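PDB 4ACV: prophage lambdalm01, antigen B from Listeria monocytogenes, which is probably a phage tail terminator-like protein, forming a six-chain assembly of the kind that ends the tail tube, though its function is not directly established. Local coordinates for residues D24-M29 against T38-M42; A61-N67 against L110-S116. The contacts are given in a common frame with arbitrary orientation. Residue numbers count along the deposited sequence, not the author numbering.

Contact 1: residues D24-M29 against T38-M42; sequences DVSIVM and TMIEM
A single beta bridge, Ser26 with Met39 (CA-CA 4.7 Å), joins an irregular segment to a regular strand. Residues 24-29 come from the loop after helix 6-19. Residues 38-42 are extended throughout. The two run roughly the same way, their end-to-end directions 36° apart. Val25 lies beside Thr38, Ser26 beside Met39 and Ile27 beside Ile40. Two backbone hydrogen bonds hold the bridge: Ser26 N to Thr38 O (3.0 Å) and Ile40 N to Ser26 O (2.9 Å). Ser26 thus uses both its NH and its CO around Met39, as in a parallel bridge. A water extends the pairing. It donates to Asp24 O (3.0 Å) and accepts from Thr38 N (3.1 Å).

The pairing then stops. Ile27 has phi/psi near -100/5, so the backbone turns. Ser26, chi1 t, accepts at OG from Val28 N (3.3 Å), forming an ST turn. Met29 returns to the strand. Its chi angles t, p, t bring SD to 3.7 Å from Met39 CE, and its CG lies 3.5 Å from Glu41 CG. Elsewhere Val25 CG1 packs on Ile40 CG1 at 3.5 Å.

The segment 24-29 thus borders strand 37-48 of the antiparallel sheet in this putative tail-terminator fold. Met39 and Glu41 bond through their backbones to His63 and Ala61 of strand 55-66. Glu41 OE1 also bonds His63 NE2. Ile27 rests on Glu11 and Arg14 of helix 6-19, and Met29 joins a parallel strand of a neighbouring chain, carrying the sheet across the interface.

Contact 2: residues A61-N67 against L110-S116; sequences AIHHYTN and LIHAKTS
Strands 61-66 and 110-116 run antiparallel, their axes 166° apart and 4.5 Å at closest approach. Ala61 faces Ser116, His63 faces Lys114 and Tyr65 faces His112 in non-hydrogen-bonded pairs. Ile62-Thr115, His64-Ala113 and Thr66-Ile111 are the hydrogen-bonded pairs. Each of these closes both bonds: Ile62 N to Thr115 O 2.7 Å and Thr115 N to Ile62 O 3.0 Å; His64 N to Ala113 O 2.7 Å and Ala113 N to His64 O 2.9 Å; Thr66 N to Ile111 O 3.1 Å and Ile111 N to Thr66 O 2.8 Å. Ile62 O also accepts from a water (2.8 Å) that bonds Thr115 OG1 (3.0 Å). This pairing lies inside the antiparallel sheet of the tail-terminator-like chain. On the face with Ala61 and Lys114, His63, Tyr65 and His112 form an aromatic cluster. The Tyr65 (chi1 m) and His112 (chi1 t) rings make an offset stack, centroids 4.0 Å apart, planes at 16°. His63 (chi1 m) ND1 bonds His112 NE2 at 2.8 Å. Their outer nitrogens are satisfied too: His63 NE2 by Glu41, His112 ND1 by Glu107. On the other face, His64 bonds Thr38 through ND1 and Asp70 through NE2.

Contact 2 is the more buried pairing, although its centre lies farther from the chain centre. Contact 1 is partly buried and lies where a loop meets the sheet. Strands 37-48 and 55-66 are neighbours, so the contacts touch. Met29 CE lies 3.5 Å from His63 NE2, and Met39 CE packs 3.6 Å from Tyr65 CE1. A water bridges each contact: in contact 1 it extends the backbone pairing, in contact 2 it adds to a pair already bonded. The chemistry differs otherwise. Contact 1 has one bridge with aliphatic and methionine packing. Contact 2 has three doubly bonded pairs and a histidine-tyrosine cluster. Both reach other chains, through Met29 in a strand pairing and through Ile111 and Thr115 in packing.

Contact 1: residues D24-M29 against T38-M42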
ATOM      1  N   ASP B  24     -25.455  -4.682  24.739  1.00 36.98           N
ATOM      2  CA  ASP B  24     -26.076  -4.156  23.535  1.00 40.69           C
ATOM      3  C   ASP B  24     -25.007  -3.694  22.545  1.00 37.16           C
ATOM      4  O   ASP B  24     -24.290  -2.723  22.784  1.00 33.96           O
ATOM      5  CB  ASP B  24     -27.013  -2.999  23.864  1.00 49.07           C
ATOM      6  CG  ASP B  24     -27.843  -2.568  22.669  1.00 64.60           C
ATOM      7  OD1 ASP B  24     -27.763  -3.222  21.603  1.00 69.81           O
ATOM      8  OD2 ASP B  24     -28.579  -1.571  22.798  1.00 73.70           O
ATOM      9  N   VAL B  25     -24.913  -4.404  21.430  1.00 33.71           N
ATOM     10  CA  VAL B  25     -23.906  -4.138  20.426  1.00 27.93           C
ATOM     11  C   VAL B  25     -24.557  -3.990  19.053  1.00 30.39           C
ATOM     12  O   VAL B  25     -25.420  -4.772  18.675  1.00 36.16           O
ATOM     13  CB  VAL B  25     -22.874  -5.281  20.388  1.00 31.15           C
ATOM     14  CG1 VAL B  25     -21.847  -5.059  19.286  1.00 34.14           C
ATOM     15  CG2 VAL B  25     -22.187  -5.417  21.734  1.00 28.03           C
ATOM     16  N   SER B  26     -24.144  -2.973  18.313  1.00 29.32           N
ATOM     17  CA  SER B  26     -24.637  -2.759  16.962  1.00 32.92           C
ATOM     18  C   SER B  26     -23.750  -3.479  15.942  1.00 33.00           C
ATOM     19  O   SER B  26     -22.542  -3.575  16.136  1.00 31.43           O
ATOM     20  CB  SER B  26     -24.665  -1.261  16.662  1.00 31.47           C
ATOM     21  OG  SER B  26     -25.245  -0.997  15.401  1.00 38.73           O
ATOM     22  N   ILE B  27     -24.346  -3.985  14.861  1.00 31.98           N
ATOM     23  CA  ILE B  27     -23.576  -4.609  13.781  1.00 31.44           C
ATOM     24  C   ILE B  27     -23.395  -3.645  12.614  1.00 36.05           C
ATOM     25  O   ILE B  27     -22.858  -3.998  11.563  1.00 35.38           O
ATOM     26  CB  ILE B  27     -24.210  -5.919  13.271  1.00 29.44           C
ATOM     27  CG1 ILE B  27     -25.557  -5.659  12.596  1.00 30.16           C
ATOM     28  CG2 ILE B  27     -24.355  -6.927  14.400  1.00 28.68           C
ATOM     29  CD1 ILE B  27     -26.088  -6.878  11.852  1.00 23.78           C
ATOM     30  N   VAL B  28     -23.850  -2.416  12.807  1.00 37.28           N
ATOM     31  CA  VAL B  28     -23.649  -1.380  11.814  1.00 36.10           C
ATOM     32  C   VAL B  28     -22.533  -0.435  12.245  1.00 35.24           C
ATOM     33  O   VAL B  28     -22.611   0.215  13.288  1.00 39.21           O
ATOM     34  CB  VAL B  28     -24.942  -0.582  11.572  1.00 36.00           C
ATOM     35  CG1 VAL B  28     -24.675   0.602  10.660  1.00 24.65           C
ATOM     36  CG2 VAL B  28     -26.032  -1.496  11.010  1.00 29.55           C
ATOM     37  N   MET B  29     -21.487  -0.375  11.437  1.00 29.41           N
ATOM     38  CA  MET B  29     -20.387   0.540  11.681  1.00 29.78           C
ATOM     39  C   MET B  29     -20.856   1.974  11.428  1.00 28.38           C
ATOM     40  O   MET B  29     -21.528   2.239  10.436  1.00 33.82           O
ATOM     41  CB  MET B  29     -19.201   0.184  10.770  1.00 26.12           C
ATOM     42  CG  MET B  29     -17.927   0.951  11.097  1.00 27.16           C
ATOM     43  SD  MET B  29     -17.567   0.929  12.881  1.00 30.94           S
ATOM     44  CE  MET B  29     -16.280   2.177  12.949  1.00 28.70           C
ATOM     45  N   THR B  38     -20.960   0.440  21.453  1.00 34.21           N
ATOM     46  CA  THR B  38     -20.181  -0.705  21.013  1.00 24.39           C
ATOM     47  C   THR B  38     -20.693  -1.205  19.681  1.00 30.00           C
ATOM     48  O   THR B  38     -21.881  -1.514  19.536  1.00 31.77           O
ATOM     49  CB  THR B  38     -20.231  -1.833  22.026  1.00 25.96           C
ATOM     50  OG1 THR B  38     -19.868  -1.315  23.314  1.00 24.70           O
ATOM     51  CG2 THR B  38     -19.263  -2.949  21.606  1.00 22.90           C
ATOM     52  N   MET B  39     -19.778  -1.292  18.722  1.00 25.48           N
ATOM     53  CA  MET B  39     -20.097  -1.601  17.338  1.00 23.85           C
ATOM     54  C   MET B  39     -19.175  -2.675  16.825  1.00 21.16           C
ATOM     55  O   MET B  39     -18.007  -2.726  17.194  1.00 24.20           O
ATOM     56  CB  MET B  39     -19.909  -0.355  16.457  1.00 21.05           C
ATOM     57  CG  MET B  39     -20.957   0.715  16.637  1.00 30.50           C
ATOM     58  SD  MET B  39     -20.524   2.232  15.761  1.00 43.74           S
ATOM     59  CE  MET B  39     -18.770   2.326  16.127  1.00 21.69           C
ATOM     60  N   ILE B  40     -19.698  -3.520  15.947  1.00 31.83           N
ATOM     61  CA  ILE B  40     -18.869  -4.473  15.212  1.00 29.66           C
ATOM     62  C   ILE B  40     -18.677  -3.969  13.797  1.00 26.87           C
ATOM     63  O   ILE B  40     -19.642  -3.687  13.094  1.00 31.12           O
ATOM     64  CB  ILE B  40     -19.498  -5.878  15.153  1.00 28.60           C
ATOM     65  CG1 ILE B  40     -20.092  -6.246  16.514  1.00 30.98           C
ATOM     66  CG2 ILE B  40     -18.460  -6.899  14.714  1.00 25.72           C
ATOM     67  CD1 ILE B  40     -20.837  -7.563  16.539  1.00 32.95           C
ATOM     68  N   GLU B  41     -17.424  -3.839  13.386  1.00 23.17           N
ATOM     69  CA  GLU B  41     -17.126  -3.448  12.020  1.00 18.89           C
ATOM     70  C   GLU B  41     -16.616  -4.648  11.226  1.00 23.91           C
ATOM     71  O   GLU B  41     -15.525  -5.153  11.482  1.00 28.55           O
ATOM     72  CB  GLU B  41     -16.085  -2.340  11.996  1.00 16.93           C
ATOM     73  CG  GLU B  41     -15.800  -1.824  10.606  1.00 25.68           C
ATOM     74  CD  GLU B  41     -14.463  -1.114  10.512  1.00 30.24           C
ATOM     75  OE1 GLU B  41     -13.663  -1.197  11.466  1.00 31.00           O
ATOM     76  OE2 GLU B  41     -14.208  -0.477   9.479  1.00 35.58           O
ATOM     77  N   MET B  42     -17.409  -5.103  10.263  1.00 21.73           N
ATOM     78  CA  MET B  42     -16.975  -6.164   9.369  1.00 24.81           C
ATOM     79  C   MET B  42     -15.933  -5.599   8.418  1.00 20.64           C
ATOM     80  O   MET B  42     -16.026  -4.457   7.988  1.00 25.17           O
ATOM     81  CB  MET B  42     -18.170  -6.742   8.599  1.00 26.32           C
ATOM     82  CG  MET B  42     -17.866  -7.955   7.719  1.00 20.43           C
ATOM     83  SD  MET B  42     -17.406  -9.515   8.566  1.00 34.35           S
ATOM     84  CE  MET B  42     -18.501  -9.503   9.949  1.00 31.64           C
TER
HETATM   85  O   HOH W   1     -24.019   0.121  21.853  1.00 43.88           O

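Contact 2: residues A61-N67 against L110-S116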
ATOM      1  N   ALA B  61     -13.881  -6.098  13.401  1.00 23.28           N
ATOM      2  CA  ALA B  61     -13.308  -5.400  14.544  1.00 22.51           C
ATOM      3  C   ALA B  61     -14.405  -4.975  15.502  1.00 21.10           C
ATOM      4  O   ALA B  61     -15.510  -4.618  15.082  1.00 24.93           O
ATOM      5  CB  ALA B  61     -12.506  -4.177  14.077  1.00 19.27           C
ATOM      6  N   ILE B  62     -14.107  -5.018  16.791  1.00 18.03           N
ATOM      7  CA  ILE B  62     -15.025  -4.473  17.776  1.00 19.78           C
ATOM      8  C   ILE B  62     -14.581  -3.074  18.165  1.00 22.33           C
ATOM      9  O   ILE B  62     -13.447  -2.884  18.601  1.00 23.61           O
ATOM     10  CB  ILE B  62     -15.096  -5.337  19.034  1.00 26.51           C
ATOM     11  CG1 ILE B  62     -15.535  -6.753  18.669  1.00 26.68           C
ATOM     12  CG2 ILE B  62     -16.051  -4.711  20.044  1.00 28.90           C
ATOM     13  CD1 ILE B  62     -16.918  -6.815  18.047  1.00 31.63           C
ATOM     14  N   HIS B  63     -15.479  -2.105  17.984  1.00 26.88           N
ATOM     15  CA  HIS B  63     -15.237  -0.722  18.375  1.00 25.16           C
ATOM     16  C   HIS B  63     -15.954  -0.400  19.672  1.00 28.52           C
ATOM     17  O   HIS B  63     -17.176  -0.369  19.712  1.00 29.20           O
ATOM     18  CB  HIS B  63     -15.705   0.238  17.284  1.00 30.82           C
ATOM     19  CG  HIS B  63     -14.923   0.130  16.017  1.00 27.35           C
ATOM     20  ND1 HIS B  63     -13.780   0.862  15.784  1.00 23.09           N
ATOM     21  CD2 HIS B  63     -15.111  -0.634  14.912  1.00 20.53           C
ATOM     22  CE1 HIS B  63     -13.305   0.563  14.589  1.00 26.24           C
ATOM     23  NE2 HIS B  63     -14.096  -0.342  14.043  1.00 23.00           N
ATOM     24  N   HIS B  64     -15.184  -0.163  20.726  1.00 33.33           N
ATOM     25  CA  HIS B  64     -15.727   0.133  22.051  1.00 33.80           C
ATOM     26  C   HIS B  64     -15.404   1.578  22.457  1.00 32.48           C
ATOM     27  O   HIS B  64     -14.271   1.884  22.838  1.00 28.88           O
ATOM     28  CB  HIS B  64     -15.160  -0.865  23.072  1.00 28.74           C
ATOM     29  CG  HIS B  64     -15.864  -0.867  24.394  1.00 31.06           C
ATOM     30  ND1 HIS B  64     -17.235  -0.978  24.511  1.00 27.42           N
ATOM     31  CD2 HIS B  64     -15.385  -0.807  25.661  1.00 32.95           C
ATOM     32  CE1 HIS B  64     -17.569  -0.971  25.791  1.00 27.11           C
ATOM     33  NE2 HIS B  64     -16.465  -0.872  26.509  1.00 33.31           N
ATOM     34  N   TYR B  65     -16.399   2.462  22.356  1.00 32.63           N
ATOM     35  CA  TYR B  65     -16.252   3.862  22.771  1.00 32.49           C
ATOM     36  C   TYR B  65     -16.829   4.087  24.157  1.00 35.69           C
ATOM     37  O   TYR B  65     -17.974   3.740  24.421  1.00 40.78           O
ATOM     38  CB  TYR B  65     -16.977   4.806  21.814  1.00 33.04           C
ATOM     39  CG  TYR B  65     -16.446   4.839  20.411  1.00 29.85           C
ATOM     40  CD1 TYR B  65     -16.819   3.872  19.487  1.00 29.31           C
ATOM     41  CD2 TYR B  65     -15.590   5.854  19.997  1.00 29.27           C
ATOM     42  CE1 TYR B  65     -16.343   3.908  18.181  1.00 29.17           C
ATOM     43  CE2 TYR B  65     -15.112   5.900  18.700  1.00 30.30           C
ATOM     44  CZ  TYR B  65     -15.492   4.923  17.793  1.00 32.53           C
ATOM     45  OH  TYR B  65     -15.025   4.956  16.495  1.00 38.82           O
ATOM     46  N   THR B  66     -16.047   4.704  25.029  1.00 34.87           N
ATOM     47  CA  THR B  66     -16.479   4.967  26.390  1.00 33.36           C
ATOM     48  C   THR B  66     -16.003   6.347  26.813  1.00 35.72           C
ATOM     49  O   THR B  66     -15.076   6.899  26.221  1.00 38.00           O
ATOM     50  CB  THR B  66     -15.886   3.939  27.349  1.00 28.65           C
ATOM     51  OG1 THR B  66     -14.497   3.777  27.046  1.00 28.51           O
ATOM     52  CG2 THR B  66     -16.581   2.606  27.187  1.00 26.27           C
ATOM     53  N   ASN B  67     -16.643   6.897  27.836  1.00 37.58           N
ATOM     54  CA  ASN B  67     -16.246   8.189  28.392  1.00 43.76           C
ATOM     55  C   ASN B  67     -14.817   8.203  28.936  1.00 44.32           C
ATOM     56  O   ASN B  67     -14.191   9.260  29.048  1.00 45.08           O
ATOM     57  CB  ASN B  67     -17.212   8.585  29.501  1.00 40.65           C
ATOM     58  CG  ASN B  67     -18.547   9.012  28.969  1.00 43.87           C
ATOM     59  OD1 ASN B  67     -19.570   8.866  29.638  1.00 48.56           O
ATOM     60  ND2 ASN B  67     -18.552   9.542  27.751  1.00 39.35           N
ATOM     61  N   LEU B 110     -14.006  10.985  23.836  1.00 47.71           N
ATOM     62  CA  LEU B 110     -14.204   9.551  24.040  1.00 44.98           C
ATOM     63  C   LEU B 110     -12.890   8.792  23.991  1.00 38.00           C
ATOM     64  O   LEU B 110     -11.936   9.210  23.332  1.00 39.48           O
ATOM     65  CB  LEU B 110     -15.185   8.982  23.006  1.00 41.00           C
ATOM     66  CG  LEU B 110     -16.611   9.547  23.064  1.00 46.15           C
ATOM     67  CD1 LEU B 110     -17.423   9.195  21.812  1.00 40.79           C
ATOM     68  CD2 LEU B 110     -17.332   9.095  24.337  1.00 46.93           C
ATOM     69  N   ILE B 111     -12.841   7.693  24.725  1.00 31.57           N
ATOM     70  CA  ILE B 111     -11.793   6.698  24.559  1.00 27.53           C
ATOM     71  C   ILE B 111     -12.260   5.632  23.543  1.00 31.51           C
ATOM     72  O   ILE B 111     -13.280   4.960  23.721  1.00 33.32           O
ATOM     73  CB  ILE B 111     -11.414   6.057  25.908  1.00 29.54           C
ATOM     74  CG1 ILE B 111     -10.945   7.139  26.898  1.00 30.44           C
ATOM     75  CG2 ILE B 111     -10.357   4.978  25.718  1.00 22.57           C
ATOM     76  CD1 ILE B 111      -9.773   7.972  26.402  1.00 31.60           C
ATOM     77  N   HIS B 112     -11.522   5.509  22.454  1.00 31.64           N
ATOM     78  CA  HIS B 112     -11.905   4.596  21.401  1.00 26.02           C
ATOM     79  C   HIS B 112     -11.019   3.360  21.443  1.00 28.61           C
ATOM     80  O   HIS B 112      -9.814   3.444  21.216  1.00 28.11           O
ATOM     81  CB  HIS B 112     -11.808   5.288  20.036  1.00 25.80           C
ATOM     82  CG  HIS B 112     -12.103   4.381  18.879  1.00 33.13           C
ATOM     83  ND1 HIS B 112     -11.840   4.728  17.572  1.00 36.15           N
ATOM     84  CD2 HIS B 112     -12.633   3.133  18.839  1.00 26.00           C
ATOM     85  CE1 HIS B 112     -12.194   3.734  16.775  1.00 30.86           C
ATOM     86  NE2 HIS B 112     -12.677   2.757  17.519  1.00 29.16           N
ATOM     87  N   ALA B 113     -11.621   2.217  21.754  1.00 29.64           N
ATOM     88  CA  ALA B 113     -10.906   0.943  21.748  1.00 24.99           C
ATOM     89  C   ALA B 113     -11.332   0.079  20.568  1.00 28.11           C
ATOM     90  O   ALA B 113     -12.513  -0.136  20.321  1.00 25.46           O
ATOM     91  CB  ALA B 113     -11.106   0.198  23.050  1.00 23.58           C
ATOM     92  N   LYS B 114     -10.341  -0.413  19.842  1.00 24.98           N
ATOM     93  CA  LYS B 114     -10.576  -1.180  18.647  1.00 21.55           C
ATOM     94  C   LYS B 114      -9.838  -2.512  18.736  1.00 24.87           C
ATOM     95  O   LYS B 114      -8.622  -2.545  18.901  1.00 23.96           O
ATOM     96  CB  LYS B 114     -10.101  -0.387  17.432  1.00 16.24           C
ATOM     97  CG  LYS B 114     -10.282  -1.116  16.140  1.00 15.72           C
ATOM     98  CD  LYS B 114      -9.725  -0.314  14.983  1.00 20.27           C
ATOM     99  CE  LYS B 114      -9.790  -1.134  13.705  1.00 21.78           C
ATOM    100  NZ  LYS B 114      -9.320  -0.359  12.544  1.00 30.12           N
ATOM    101  N   THR B 115     -10.586  -3.605  18.618  1.00 22.19           N
ATOM    102  CA  THR B 115     -10.027  -4.946  18.709  1.00 19.28           C
ATOM    103  C   THR B 115     -10.367  -5.739  17.454  1.00 19.25           C
ATOM    104  O   THR B 115     -11.535  -5.900  17.113  1.00 24.26           O
ATOM    105  CB  THR B 115     -10.596  -5.688  19.927  1.00 23.17           C
ATOM    106  OG1 THR B 115     -10.295  -4.955  21.123  1.00 26.58           O
ATOM    107  CG2 THR B 115     -10.027  -7.108  20.004  1.00 17.79           C
ATOM    108  N   SER B 116      -9.348  -6.247  16.776  1.00 21.63           N
ATOM    109  CA  SER B 116      -9.551  -6.933  15.508  1.00 18.61           C
ATOM    110  C   SER B 116      -9.420  -8.438  15.612  1.00 22.94           C
ATOM    111  O   SER B 116      -8.462  -8.970  16.183  1.00 27.60           O
ATOM    112  CB  SER B 116      -8.626  -6.379  14.423  1.00 17.73           C
ATOM    113  OG  SER B 116      -8.975  -5.034  14.125  1.00 23.27           O
TER
HETATM  114  O   HOH W   2     -12.678  -3.123  21.309  1.00 30.00           O